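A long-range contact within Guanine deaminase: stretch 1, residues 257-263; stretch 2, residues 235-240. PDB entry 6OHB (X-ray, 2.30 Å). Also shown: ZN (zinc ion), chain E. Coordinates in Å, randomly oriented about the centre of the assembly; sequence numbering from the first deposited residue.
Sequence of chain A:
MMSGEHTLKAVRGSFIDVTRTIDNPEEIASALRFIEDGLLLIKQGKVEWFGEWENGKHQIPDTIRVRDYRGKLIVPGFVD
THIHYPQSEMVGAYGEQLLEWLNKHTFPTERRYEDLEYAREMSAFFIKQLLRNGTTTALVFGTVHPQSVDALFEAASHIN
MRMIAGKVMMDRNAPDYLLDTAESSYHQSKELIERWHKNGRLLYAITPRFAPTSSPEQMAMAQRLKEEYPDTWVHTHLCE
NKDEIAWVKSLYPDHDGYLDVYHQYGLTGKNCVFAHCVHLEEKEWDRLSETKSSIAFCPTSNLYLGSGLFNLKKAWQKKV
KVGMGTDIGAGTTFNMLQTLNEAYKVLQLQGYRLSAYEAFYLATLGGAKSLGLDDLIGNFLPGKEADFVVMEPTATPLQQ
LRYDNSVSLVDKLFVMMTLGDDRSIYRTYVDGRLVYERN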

# COMPACT_ATOMS: atom_id res chain seq x y z
N GLY A 257 15.79 -13.72 28.41
CA GLY A 257 15.00 -13.05 27.39
C GLY A 257 14.33 -14.02 26.43
O GLY A 257 14.35 -15.24 26.60
N TYR A 258 13.75 -13.44 25.38
CA TYR A 258 12.92 -14.19 24.45
C TYR A 258 13.75 -15.14 23.59
O TYR A 258 13.50 -16.35 23.55
CB TYR A 258 12.13 -13.21 23.58
CG TYR A 258 10.87 -13.74 22.92
CD1 TYR A 258 10.66 -15.11 22.75
CD2 TYR A 258 9.89 -12.87 22.46
CE1 TYR A 258 9.51 -15.58 22.13
CE2 TYR A 258 8.75 -13.33 21.84
CZ TYR A 258 8.56 -14.69 21.68
OH TYR A 258 7.41 -15.14 21.07
N LEU A 259 14.75 -14.61 22.88
CA LEU A 259 15.54 -15.45 21.99
C LEU A 259 16.28 -16.55 22.75
O LEU A 259 16.51 -17.64 22.20
CB LEU A 259 16.54 -14.59 21.20
CG LEU A 259 17.56 -15.33 20.32
CD1 LEU A 259 16.88 -16.19 19.27
CD2 LEU A 259 18.54 -14.36 19.68
N ASP A 260 16.63 -16.30 24.01
CA ASP A 260 17.37 -17.30 24.76
C ASP A 260 16.53 -18.52 25.10
O ASP A 260 17.08 -19.60 25.29
CB ASP A 260 17.95 -16.70 26.04
CG ASP A 260 18.90 -17.65 26.75
OD1 ASP A 260 20.06 -17.77 26.30
OD2 ASP A 260 18.48 -18.29 27.74
N VAL A 261 15.20 -18.38 25.14
CA VAL A 261 14.35 -19.55 25.31
C VAL A 261 14.53 -20.50 24.13
O VAL A 261 14.70 -21.72 24.31
CB VAL A 261 12.88 -19.14 25.47
CG1 VAL A 261 12.02 -20.37 25.75
CG2 VAL A 261 12.73 -18.10 26.57
N TYR A 262 14.51 -19.97 22.91
CA TYR A 262 14.72 -20.80 21.73
C TYR A 262 16.15 -21.33 21.68
O TYR A 262 16.38 -22.49 21.32
CB TYR A 262 14.43 -20.01 20.46
CG TYR A 262 13.01 -19.53 20.33
CD1 TYR A 262 11.94 -20.40 20.47
CD2 TYR A 262 12.73 -18.20 20.05
CE1 TYR A 262 10.63 -19.96 20.35
CE2 TYR A 262 11.44 -17.74 19.93
CZ TYR A 262 10.39 -18.63 20.08
OH TYR A 262 9.10 -18.17 19.95
N HIS A 263 17.12 -20.50 22.08
CA HIS A 263 18.52 -20.88 22.00
C HIS A 263 18.85 -22.03 22.95
O HIS A 263 19.57 -22.96 22.58
CB HIS A 263 19.41 -19.67 22.30
CG HIS A 263 20.88 -19.94 22.21
ND1 HIS A 263 21.50 -20.25 21.02
CD2 HIS A 263 21.84 -19.95 23.15
CE1 HIS A 263 22.79 -20.44 21.24
NE2 HIS A 263 23.02 -20.26 22.53
ZN ZN E . 3.08 -14.73 11.53
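Stretch 2 235-240: HTHLCE

How does stretch 2 run relative to the helix of stretch 1? Residues 235-238 form an extended strand, after which the chain leaves strand geometry at Cys239, whose phi and psi are both positive (42°/58°). Strand and helix point in nearly opposite directions, with 158° between their N-to-C axes and a closest axial approach of 9.7 Å. The reversed order shows in the register: Tyr258 CA lies 6.9 Å from Cys239 CA, whereas Tyr262 CA and Thr236 CA are 9.3 Å apart, so the backbones are closer at Tyr258 than at Tyr262.

What fills the corner formed by the two tyrosines? Tyr258 and Tyr262, one helical turn apart, both direct their CA-to-CB bonds toward the strand, and Leu238 CD1 fits into the corner between a face of Tyr258 and the edge of Tyr262. This methyl lies over the Tyr258 face, 3.6 Å from Tyr258 CD1, in a CH-pi contact, and also meets the edge of the other ring, 3.6 Å from Tyr262 CE2. The second methyl, Leu238 CD2, reaches Leu259 CD1 at 3.9 Å, so one forked side chain packs against three residues of stretch 1.

What closes the contact at its two ends? Beside Tyr262, Thr236 lays its CG2 methyl over one ring face, 3.8 Å from the centroid, in a second CH-pi contact. Beside Tyr258, the turn at Cys239 brings its SG to 3.6 Å from Tyr258 CD2, obliquely to the ring, and its backbone N to 3.3 Å from Tyr258 CE2.

Where does polarity enter this largely apolar fit? Tyr262 OH donates a hydrogen bond to His237 O at 2.9 Å, tying the tip of a helix side chain to the strand backbone. The end of the His237 side chain leads away from the helix, and its NE2 binds ZN at 2.0 Å. The same residue thus serves the helix through its carbonyl and the metal through its imidazole.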

# COMPACT_ATOMS: atom_id res chain seq x y z
N HIS A 235 11.05 -22.70 12.45
CA HIS A 235 10.30 -21.51 12.04
C HIS A 235 9.42 -21.07 13.19
O HIS A 235 8.53 -21.82 13.60
CB HIS A 235 9.47 -21.83 10.80
CG HIS A 235 8.77 -20.64 10.22
ND1 HIS A 235 7.66 -20.75 9.41
CD2 HIS A 235 9.03 -19.31 10.32
CE1 HIS A 235 7.27 -19.54 9.04
NE2 HIS A 235 8.09 -18.66 9.58
N THR A 236 9.63 -19.85 13.70
CA THR A 236 8.77 -19.38 14.78
C THR A 236 8.73 -17.86 14.79
O THR A 236 9.46 -17.20 14.06
CB THR A 236 9.25 -19.94 16.13
OG1 THR A 236 8.26 -19.69 17.13
CG2 THR A 236 10.57 -19.30 16.55
N HIS A 237 7.87 -17.30 15.65
CA HIS A 237 7.76 -15.86 15.83
C HIS A 237 8.68 -15.40 16.97
O HIS A 237 8.91 -16.15 17.92
CB HIS A 237 6.31 -15.45 16.13
CG HIS A 237 5.35 -15.59 14.98
ND1 HIS A 237 4.64 -16.75 14.72
CD2 HIS A 237 4.93 -14.69 14.05
CE1 HIS A 237 3.86 -16.56 13.67
NE2 HIS A 237 4.01 -15.32 13.25
N LEU A 238 9.21 -14.18 16.87
CA LEU A 238 10.15 -13.70 17.89
C LEU A 238 10.10 -12.18 18.02
O LEU A 238 10.31 -11.47 17.03
CB LEU A 238 11.59 -14.14 17.56
CG LEU A 238 12.72 -13.66 18.48
CD1 LEU A 238 12.63 -14.34 19.84
CD2 LEU A 238 14.07 -13.94 17.83
N CYS A 239 9.87 -11.70 19.24
CA CYS A 239 9.87 -10.28 19.60
C CYS A 239 9.15 -9.41 18.56
O CYS A 239 9.69 -8.44 18.03
CB CYS A 239 11.29 -9.76 19.84
SG CYS A 239 12.32 -10.82 20.88
N GLU A 240 7.89 -9.75 18.33
CA GLU A 240 7.05 -8.93 17.47
C GLU A 240 6.50 -7.72 18.22
O GLU A 240 6.46 -6.61 17.68
CB GLU A 240 5.91 -9.78 16.89
CG GLU A 240 4.95 -9.04 15.96
CD GLU A 240 3.87 -9.96 15.38
OE1 GLU A 240 3.81 -11.14 15.81
OE2 GLU A 240 3.08 -9.51 14.52